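Local coordinates for protein KmHsv2 (Kluyveromyces marxianus, PDB 3VU4) that probably binds phosphoinositides as a seven-bladed beta-propeller of the PROPPIN family, with a likely role in membrane-linked protein transport, at residues 23-28 / 320-325; 211-216 / 244-249; 252-257 / 264-269. All coordinates share one frame; numbering follows the deposited sequence.

Contact 1. Residues 23-28 / 320-325; sequences TDYEFN and VVVWPH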
# COMPACT_ATOMS: atom_id res chain seq x y z
N THR A 23 -10.00 -9.06 -11.28
CA THR A 23 -8.73 -9.74 -11.52
C THR A 23 -7.55 -8.98 -10.93
O THR A 23 -6.43 -9.50 -10.86
CB THR A 23 -8.52 -9.97 -13.04
OG1 THR A 23 -8.71 -8.73 -13.75
CG2 THR A 23 -9.51 -11.00 -13.57
N ASP A 24 -7.80 -7.75 -10.51
CA ASP A 24 -6.77 -6.91 -9.91
C ASP A 24 -7.40 -5.57 -9.56
O ASP A 24 -8.38 -5.15 -10.17
CB ASP A 24 -5.60 -6.70 -10.88
CG ASP A 24 -4.36 -6.16 -10.19
OD1 ASP A 24 -4.07 -6.59 -9.06
OD2 ASP A 24 -3.66 -5.32 -10.79
N TYR A 25 -6.84 -4.92 -8.54
CA TYR A 25 -7.33 -3.63 -8.09
C TYR A 25 -6.19 -2.94 -7.36
O TYR A 25 -5.34 -3.60 -6.77
CB TYR A 25 -8.54 -3.79 -7.17
CG TYR A 25 -8.29 -4.60 -5.91
CD1 TYR A 25 -7.88 -5.93 -5.98
CD2 TYR A 25 -8.48 -4.03 -4.65
CE1 TYR A 25 -7.65 -6.68 -4.82
CE2 TYR A 25 -8.26 -4.77 -3.48
CZ TYR A 25 -7.84 -6.09 -3.57
OH TYR A 25 -7.60 -6.81 -2.43
N GLU A 26 -6.16 -1.62 -7.40
CA GLU A 26 -5.08 -0.88 -6.77
C GLU A 26 -5.46 0.59 -6.65
O GLU A 26 -6.24 1.10 -7.46
CB GLU A 26 -3.81 -1.05 -7.61
CG GLU A 26 -2.54 -0.52 -6.98
CD GLU A 26 -2.27 -1.12 -5.63
OE1 GLU A 26 -2.94 -0.71 -4.65
OE2 GLU A 26 -1.41 -2.02 -5.54
N PHE A 27 -4.94 1.26 -5.62
CA PHE A 27 -5.21 2.68 -5.39
C PHE A 27 -4.21 3.52 -6.19
O PHE A 27 -3.14 3.03 -6.55
CB PHE A 27 -5.04 3.02 -3.91
CG PHE A 27 -5.97 2.28 -3.02
CD1 PHE A 27 -7.23 2.80 -2.73
CD2 PHE A 27 -5.60 1.05 -2.47
CE1 PHE A 27 -8.11 2.10 -1.92
CE2 PHE A 27 -6.47 0.35 -1.66
CZ PHE A 27 -7.73 0.88 -1.38
N ASN A 28 -4.54 4.78 -6.46
CA ASN A 28 -3.59 5.64 -7.16
C ASN A 28 -2.63 6.17 -6.10
O ASN A 28 -2.92 6.08 -4.90
CB ASN A 28 -4.30 6.77 -7.92
CG ASN A 28 -4.94 7.79 -7.00
OD1 ASN A 28 -5.00 7.62 -5.77
ND2 ASN A 28 -5.43 8.88 -7.60
N VAL A 320 -10.16 3.09 4.37
CA VAL A 320 -11.09 2.23 3.65
C VAL A 320 -10.49 0.85 3.44
O VAL A 320 -9.27 0.67 3.41
CB VAL A 320 -11.46 2.79 2.25
CG1 VAL A 320 -12.18 4.10 2.38
CG2 VAL A 320 -10.21 2.95 1.41
N VAL A 321 -11.38 -0.13 3.33
CA VAL A 321 -10.97 -1.50 3.10
C VAL A 321 -11.76 -1.94 1.88
O VAL A 321 -12.98 -1.75 1.82
CB VAL A 321 -11.31 -2.40 4.30
CG1 VAL A 321 -11.02 -3.86 3.96
CG2 VAL A 321 -10.49 -1.96 5.52
N VAL A 322 -11.05 -2.46 0.89
CA VAL A 322 -11.70 -2.92 -0.33
C VAL A 322 -11.61 -4.44 -0.44
O VAL A 322 -10.51 -5.02 -0.39
CB VAL A 322 -11.07 -2.27 -1.57
CG1 VAL A 322 -11.81 -2.71 -2.84
CG2 VAL A 322 -11.11 -0.77 -1.42
N TRP A 323 -12.77 -5.07 -0.57
CA TRP A 323 -12.84 -6.52 -0.70
C TRP A 323 -13.09 -6.86 -2.16
O TRP A 323 -14.19 -6.63 -2.67
CB TRP A 323 -13.97 -7.07 0.16
CG TRP A 323 -13.89 -6.68 1.60
CD1 TRP A 323 -14.56 -5.66 2.23
CD2 TRP A 323 -13.08 -7.31 2.60
NE1 TRP A 323 -14.22 -5.63 3.57
CE2 TRP A 323 -13.31 -6.62 3.82
CE3 TRP A 323 -12.17 -8.38 2.59
CZ2 TRP A 323 -12.68 -6.98 5.02
CZ3 TRP A 323 -11.54 -8.73 3.78
CH2 TRP A 323 -11.80 -8.04 4.98
N PRO A 324 -12.08 -7.39 -2.87
CA PRO A 324 -12.27 -7.73 -4.29
C PRO A 324 -13.38 -8.73 -4.60
O PRO A 324 -14.06 -8.57 -5.61
CB PRO A 324 -10.88 -8.22 -4.73
CG PRO A 324 -10.31 -8.78 -3.48
CD PRO A 324 -10.73 -7.77 -2.42
N HIS A 325 -13.59 -9.72 -3.74
CA HIS A 325 -14.62 -10.75 -3.96
C HIS A 325 -16.09 -10.28 -3.92
O HIS A 325 -16.94 -10.89 -4.56
CB HIS A 325 -14.42 -11.93 -3.00
CG HIS A 325 -14.99 -11.71 -1.63
ND1 HIS A 325 -14.61 -10.66 -0.82
CD2 HIS A 325 -15.91 -12.41 -0.92
CE1 HIS A 325 -15.27 -10.72 0.33
NE2 HIS A 325 -16.06 -11.78 0.29
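Tyr25 reaches from strand 24-27 to Val322 and Pro324 of segment 320-325 with its ring and hydroxyl. At CB the chain already heads for the other segment, and chi1 of 60° sets CG between the backbone N and the carbonyl carbon, which lays the ring across the pyrrolidine of Pro324. On one flank of the ring, CD2 meets Val322 CG1 at 4.0 Å, and CE2 approaches the carbonyl Val322 O obliquely. On the other flank CE1 lies 3.6 Å from Pro324 CB, all three partners on the same side of the ring plane. Toward the tip, CZ and then OH come against Pro324 CD, OH at 3.3 Å. Pro324 CB stands over the ring face in a CH-pi contact, 4.0 Å from the centroid of the Tyr25 ring and 28° off its normal. The strands belong to different sheets: 24-27 is the innermost strand of the first propeller blade, and 318-323 is the second strand of the last. They run antiparallel at 167°, with axes 9.5 Å apart, and no hydrogen bond passes between the two segments, so the ring of blades is closed here by side chains. Val322 serves both aromatics. With CG1 anti to its backbone N and turned to Tyr25, its other methyl, CG2, is left to meet Phe27 CZ at 3.8 Å. Phe27 CE1 also touches Val320 CG2, 4.0 Å away, and both methyls approach that ring obliquely. Lys310, on the innermost strand of the last blade, makes a cation-pi contact with Tyr25 and donates a hydrogen bond to Tyr25 O.

Contact 2. Residues 211-216 / 244-249; sequences ATCSQD and VDMKWS. With SO4 (sulfate ion), chain E.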
# COMPACT_ATOMS: atom_id res chain seq x y z
N ALA A 211 7.97 1.05 6.62
CA ALA A 211 7.57 0.02 7.58
C ALA A 211 7.80 -1.36 6.97
O ALA A 211 7.51 -1.58 5.79
CB ALA A 211 6.10 0.19 7.96
N THR A 212 8.34 -2.27 7.77
CA THR A 212 8.60 -3.62 7.29
C THR A 212 8.08 -4.69 8.24
O THR A 212 7.84 -4.44 9.42
CB THR A 212 10.13 -3.88 7.09
OG1 THR A 212 10.78 -3.97 8.37
CG2 THR A 212 10.76 -2.76 6.30
N CYS A 213 7.88 -5.87 7.70
CA CYS A 213 7.43 -6.99 8.52
C CYS A 213 7.82 -8.25 7.79
O CYS A 213 7.85 -8.27 6.56
CB CYS A 213 5.91 -6.94 8.72
SG CYS A 213 4.98 -7.27 7.24
N SER A 214 8.16 -9.29 8.54
CA SER A 214 8.54 -10.54 7.92
C SER A 214 7.38 -11.52 7.89
O SER A 214 6.29 -11.22 8.37
CB SER A 214 9.72 -11.18 8.66
OG SER A 214 9.38 -11.55 9.97
N GLN A 215 7.65 -12.69 7.30
CA GLN A 215 6.69 -13.79 7.15
C GLN A 215 6.47 -14.43 8.50
O GLN A 215 7.44 -14.87 9.15
CB GLN A 215 7.25 -14.84 6.16
CG GLN A 215 7.72 -14.37 4.74
CD GLN A 215 6.60 -14.28 3.65
OE1 GLN A 215 5.48 -14.81 3.81
NE2 GLN A 215 6.92 -13.61 2.53
N ASP A 216 5.20 -14.52 8.91
CA ASP A 216 4.83 -15.08 10.20
C ASP A 216 5.75 -14.44 11.26
O ASP A 216 6.37 -15.13 12.05
CB ASP A 216 4.99 -16.65 10.20
N VAL A 244 -1.90 -9.21 5.50
CA VAL A 244 -2.45 -9.12 4.16
C VAL A 244 -2.13 -7.74 3.59
O VAL A 244 -1.84 -7.59 2.41
CB VAL A 244 -3.98 -9.35 4.16
CG1 VAL A 244 -4.55 -9.12 2.77
CG2 VAL A 244 -4.27 -10.76 4.61
N ASP A 245 -2.19 -6.73 4.45
CA ASP A 245 -1.86 -5.39 4.01
C ASP A 245 -1.48 -4.49 5.19
O ASP A 245 -1.86 -4.74 6.34
CB ASP A 245 -3.01 -4.78 3.20
CG ASP A 245 -2.54 -3.64 2.30
OD1 ASP A 245 -1.32 -3.41 2.22
OD2 ASP A 245 -3.41 -2.97 1.67
N MET A 246 -0.72 -3.46 4.88
CA MET A 246 -0.23 -2.52 5.87
C MET A 246 -0.14 -1.17 5.19
O MET A 246 0.52 -1.04 4.16
CB MET A 246 1.14 -3.00 6.35
CG MET A 246 1.90 -2.05 7.21
SD MET A 246 3.21 -2.95 8.05
CE MET A 246 4.36 -3.26 6.71
N LYS A 247 -0.82 -0.18 5.76
CA LYS A 247 -0.86 1.17 5.19
C LYS A 247 -0.70 2.28 6.26
O LYS A 247 -1.05 2.08 7.43
CB LYS A 247 -2.17 1.34 4.43
CG LYS A 247 -2.04 1.38 2.93
CD LYS A 247 -1.15 0.29 2.38
CE LYS A 247 -1.21 0.24 0.86
NZ LYS A 247 -2.57 -0.15 0.34
N TRP A 248 -0.16 3.42 5.85
CA TRP A 248 0.10 4.57 6.74
C TRP A 248 -0.98 5.64 6.71
O TRP A 248 -1.54 5.93 5.65
CB TRP A 248 1.41 5.27 6.35
CG TRP A 248 2.71 4.52 6.59
CD1 TRP A 248 3.29 3.59 5.77
CD2 TRP A 248 3.64 4.75 7.65
NE1 TRP A 248 4.53 3.23 6.25
CE2 TRP A 248 4.77 3.93 7.40
CE3 TRP A 248 3.63 5.57 8.79
CZ2 TRP A 248 5.89 3.91 8.25
CZ3 TRP A 248 4.74 5.55 9.64
CH2 TRP A 248 5.85 4.72 9.36
N SER A 249 -1.27 6.26 7.85
CA SER A 249 -2.28 7.32 7.86
C SER A 249 -1.65 8.51 7.12
O SER A 249 -0.43 8.60 7.01
CB SER A 249 -2.68 7.70 9.29
OG SER A 249 -1.56 8.11 10.06
S SO4 E . 12.45 -11.27 12.34
O1 SO4 E . 13.53 -10.27 12.30
O2 SO4 E . 11.17 -10.59 12.59
O3 SO4 E . 12.37 -12.00 11.06
O4 SO4 E . 12.75 -12.24 13.41
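The seam between two neighbouring propeller blades brings Ala211 and Cys213, on the second strand of one, against Met246 and Trp248, on the innermost strand of the next. Met246 crosses the gap with its thioether: its chain runs out extended, CG anti to the backbone N, then bends at chi3 (73°) to present the methyl CE. That methyl lies 3.7 Å from Ala211 O, and 4.1 Å separates it from Cys213 SG. Ala211 CB lies between the two side chains, 4.1 Å from Met246 CE and, obliquely, 3.7 Å from Trp248 CZ2. Ala211 N sits at the edge of that indole, in its plane. Trp248 NE1 donates to Arg202 O, fixing the ring against the innermost strand of the preceding blade. The two strands run at 161° with axes 8.9 Å apart, as facing layers of successive blades in the propeller, and no hydrogen bond spans the two segments. At the start of segment 244-249, Val244 and Asp245 both oppose Val258 in a classic beta bulge. Asp245 OD2 uses its syn lone pair for a salt bridge to Lys247 NZ at 3.2 Å, while OD1 pairs with Arg202. Farther along segment 211-216, Ser214 OG donates to sulfate O3 at 3.2 Å. His194, Thr195, Asn196 and Arg221 also bond this ion, probably from the crystallisation liquor, which may mark a place suited to a phosphoinositide phosphate.

Contact 3. Residues 252-257 / 264-269; sequences GSKLAV and LHVFEI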
# COMPACT_ATOMS: atom_id res chain seq x y z
N GLY A 252 1.28 10.27 8.62
CA GLY A 252 2.36 9.38 9.03
C GLY A 252 2.34 8.98 10.49
O GLY A 252 3.29 8.38 11.00
N SER A 253 1.25 9.32 11.17
CA SER A 253 1.07 9.03 12.60
C SER A 253 0.70 7.59 12.97
O SER A 253 1.19 7.06 13.96
CB SER A 253 0.01 9.97 13.18
OG SER A 253 -0.44 9.49 14.44
N LYS A 254 -0.19 6.98 12.21
CA LYS A 254 -0.60 5.62 12.52
C LYS A 254 -0.38 4.64 11.38
O LYS A 254 -0.36 5.01 10.21
CB LYS A 254 -2.07 5.60 12.93
CG LYS A 254 -2.30 6.28 14.26
CD LYS A 254 -3.76 6.52 14.52
CE LYS A 254 -3.93 7.50 15.68
NZ LYS A 254 -3.29 8.82 15.37
N LEU A 255 -0.20 3.39 11.76
CA LEU A 255 0.02 2.33 10.81
C LEU A 255 -1.10 1.30 10.99
O LEU A 255 -1.32 0.82 12.11
CB LEU A 255 1.38 1.70 11.09
CG LEU A 255 2.00 0.73 10.10
CD1 LEU A 255 2.10 1.39 8.74
CD2 LEU A 255 3.37 0.34 10.62
N ALA A 256 -1.82 0.98 9.92
CA ALA A 256 -2.89 -0.01 9.99
C ALA A 256 -2.42 -1.31 9.36
O ALA A 256 -1.76 -1.31 8.32
CB ALA A 256 -4.15 0.48 9.27
N VAL A 257 -2.75 -2.41 10.01
CA VAL A 257 -2.39 -3.73 9.52
C VAL A 257 -3.63 -4.63 9.53
O VAL A 257 -4.41 -4.61 10.49
CB VAL A 257 -1.30 -4.39 10.40
CG1 VAL A 257 -1.03 -5.82 9.94
CG2 VAL A 257 -0.03 -3.58 10.34
N LEU A 264 -8.27 -5.97 12.04
CA LEU A 264 -7.62 -4.71 11.74
C LEU A 264 -6.92 -4.21 13.00
O LEU A 264 -7.52 -4.19 14.08
CB LEU A 264 -8.66 -3.70 11.25
CG LEU A 264 -8.20 -2.31 10.83
CD1 LEU A 264 -7.15 -2.42 9.74
CD2 LEU A 264 -9.41 -1.49 10.36
N HIS A 265 -5.65 -3.85 12.87
CA HIS A 265 -4.84 -3.36 13.98
C HIS A 265 -4.24 -2.00 13.63
O HIS A 265 -3.91 -1.73 12.47
CB HIS A 265 -3.67 -4.31 14.28
CG HIS A 265 -4.08 -5.74 14.45
ND1 HIS A 265 -4.51 -6.26 15.66
CD2 HIS A 265 -4.11 -6.77 13.57
CE1 HIS A 265 -4.79 -7.54 15.51
NE2 HIS A 265 -4.56 -7.88 14.25
N VAL A 266 -4.08 -1.14 14.63
CA VAL A 266 -3.50 0.17 14.40
C VAL A 266 -2.34 0.36 15.36
O VAL A 266 -2.48 0.14 16.56
CB VAL A 266 -4.52 1.29 14.62
CG1 VAL A 266 -3.82 2.64 14.55
CG2 VAL A 266 -5.63 1.20 13.57
N PHE A 267 -1.19 0.74 14.81
CA PHE A 267 0.00 1.00 15.62
C PHE A 267 0.30 2.49 15.54
O PHE A 267 0.04 3.14 14.52
CB PHE A 267 1.19 0.18 15.09
CG PHE A 267 1.00 -1.29 15.21
CD1 PHE A 267 1.30 -1.95 16.39
CD2 PHE A 267 0.49 -2.03 14.14
CE1 PHE A 267 1.09 -3.33 16.51
CE2 PHE A 267 0.28 -3.40 14.26
CZ PHE A 267 0.58 -4.05 15.44
N GLU A 268 0.84 3.04 16.62
CA GLU A 268 1.11 4.47 16.66
C GLU A 268 2.59 4.83 16.54
O GLU A 268 3.39 4.45 17.40
CB GLU A 268 0.52 5.05 17.95
CG GLU A 268 0.89 6.50 18.24
CD GLU A 268 0.26 6.99 19.54
OE1 GLU A 268 -0.94 7.37 19.51
OE2 GLU A 268 0.94 6.98 20.58
N ILE A 269 2.95 5.57 15.49
CA ILE A 269 4.33 6.01 15.29
C ILE A 269 4.59 7.27 16.13
O ILE A 269 5.65 7.41 16.77
CB ILE A 269 4.62 6.29 13.79
CG1 ILE A 269 4.88 4.97 13.05
CG2 ILE A 269 5.83 7.21 13.64
CD1 ILE A 269 3.65 4.09 12.87
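Leu255 and Phe267 exchange two backbone hydrogen bonds, Leu255 N to Phe267 O at 2.8 Å and Phe267 N to Leu255 O at 2.7 Å. Val257 and His265 form the next such pair, and Ile269 N adds a fifth bond to Ser253 O, also 2.8 Å. Between them lie the non-hydrogen-bonded pairs Lys254 with Glu268 and Ala256 with Val266, where CA-H groups approach carbonyl oxygens, as in Ala256 CA to His265 O at 3.2 Å. This is the antiparallel hairpin of strands 254-259 and 263-268, the middle two strands of a four-stranded propeller blade.

On the face bearing Leu255, Val257, His265 and Phe267, Val257 CG2 meets the edge of the Phe267 ring, 3.9 Å from CE2 and near the ring plane. With CG anti to the carbonyl carbon (chi1 -65°), Phe267 lays this ring back along the hairpin toward Val257. Ile269 CD1 covers Leu255 CB at 3.7 Å. On the other face Val266 CG1 lies alongside the aliphatic part of Lys254, 3.8 Å from CB.

Outside the hairpin, Ile220 of the preceding blade packs on Leu255, Val257 and Phe267, while Ile311 and Trp313 of the following blade cover Ala256. Asn297 OD1 holds His265 ND1, and Gln290 NE2 bonds Glu268 OE2. Lys254 NZ donates to Ser253 OG, which in turn is bonded to Phe270 O.

Lys254 NZ and Glu268 OE1 stay 5.0 Å apart, too far for a salt bridge, though their opposite charges may still attract weakly; Lys254 NZ also has a long, weak ion pair with Asp272. Five backbone hydrogen bonds thus fix the register of the hairpin, while Leu255, Val257 and Phe267 turn an apolar patch to the preceding blade.

From the N terminus, segment 23-28 opens the longest loop, which closes only when the chain reaches 320-325: contact 1 joins the first blade to the last and completes the ring. Contacts 2 and 3 both fall within that span and follow one another without crossing. Contact 2 closes a short loop from one blade to the innermost strand of the next; contact 3 then closes a hairpin within that second blade. Their centres lie about 10 Å apart and they touch, with Ser249 OG 2.8 Å from Lys254 N and Trp248 packed on Ile269. Contact 1 touches neither, although its nearest atoms come within about 4 Å of contact 2; the centres are about 17 Å and 20 Å away.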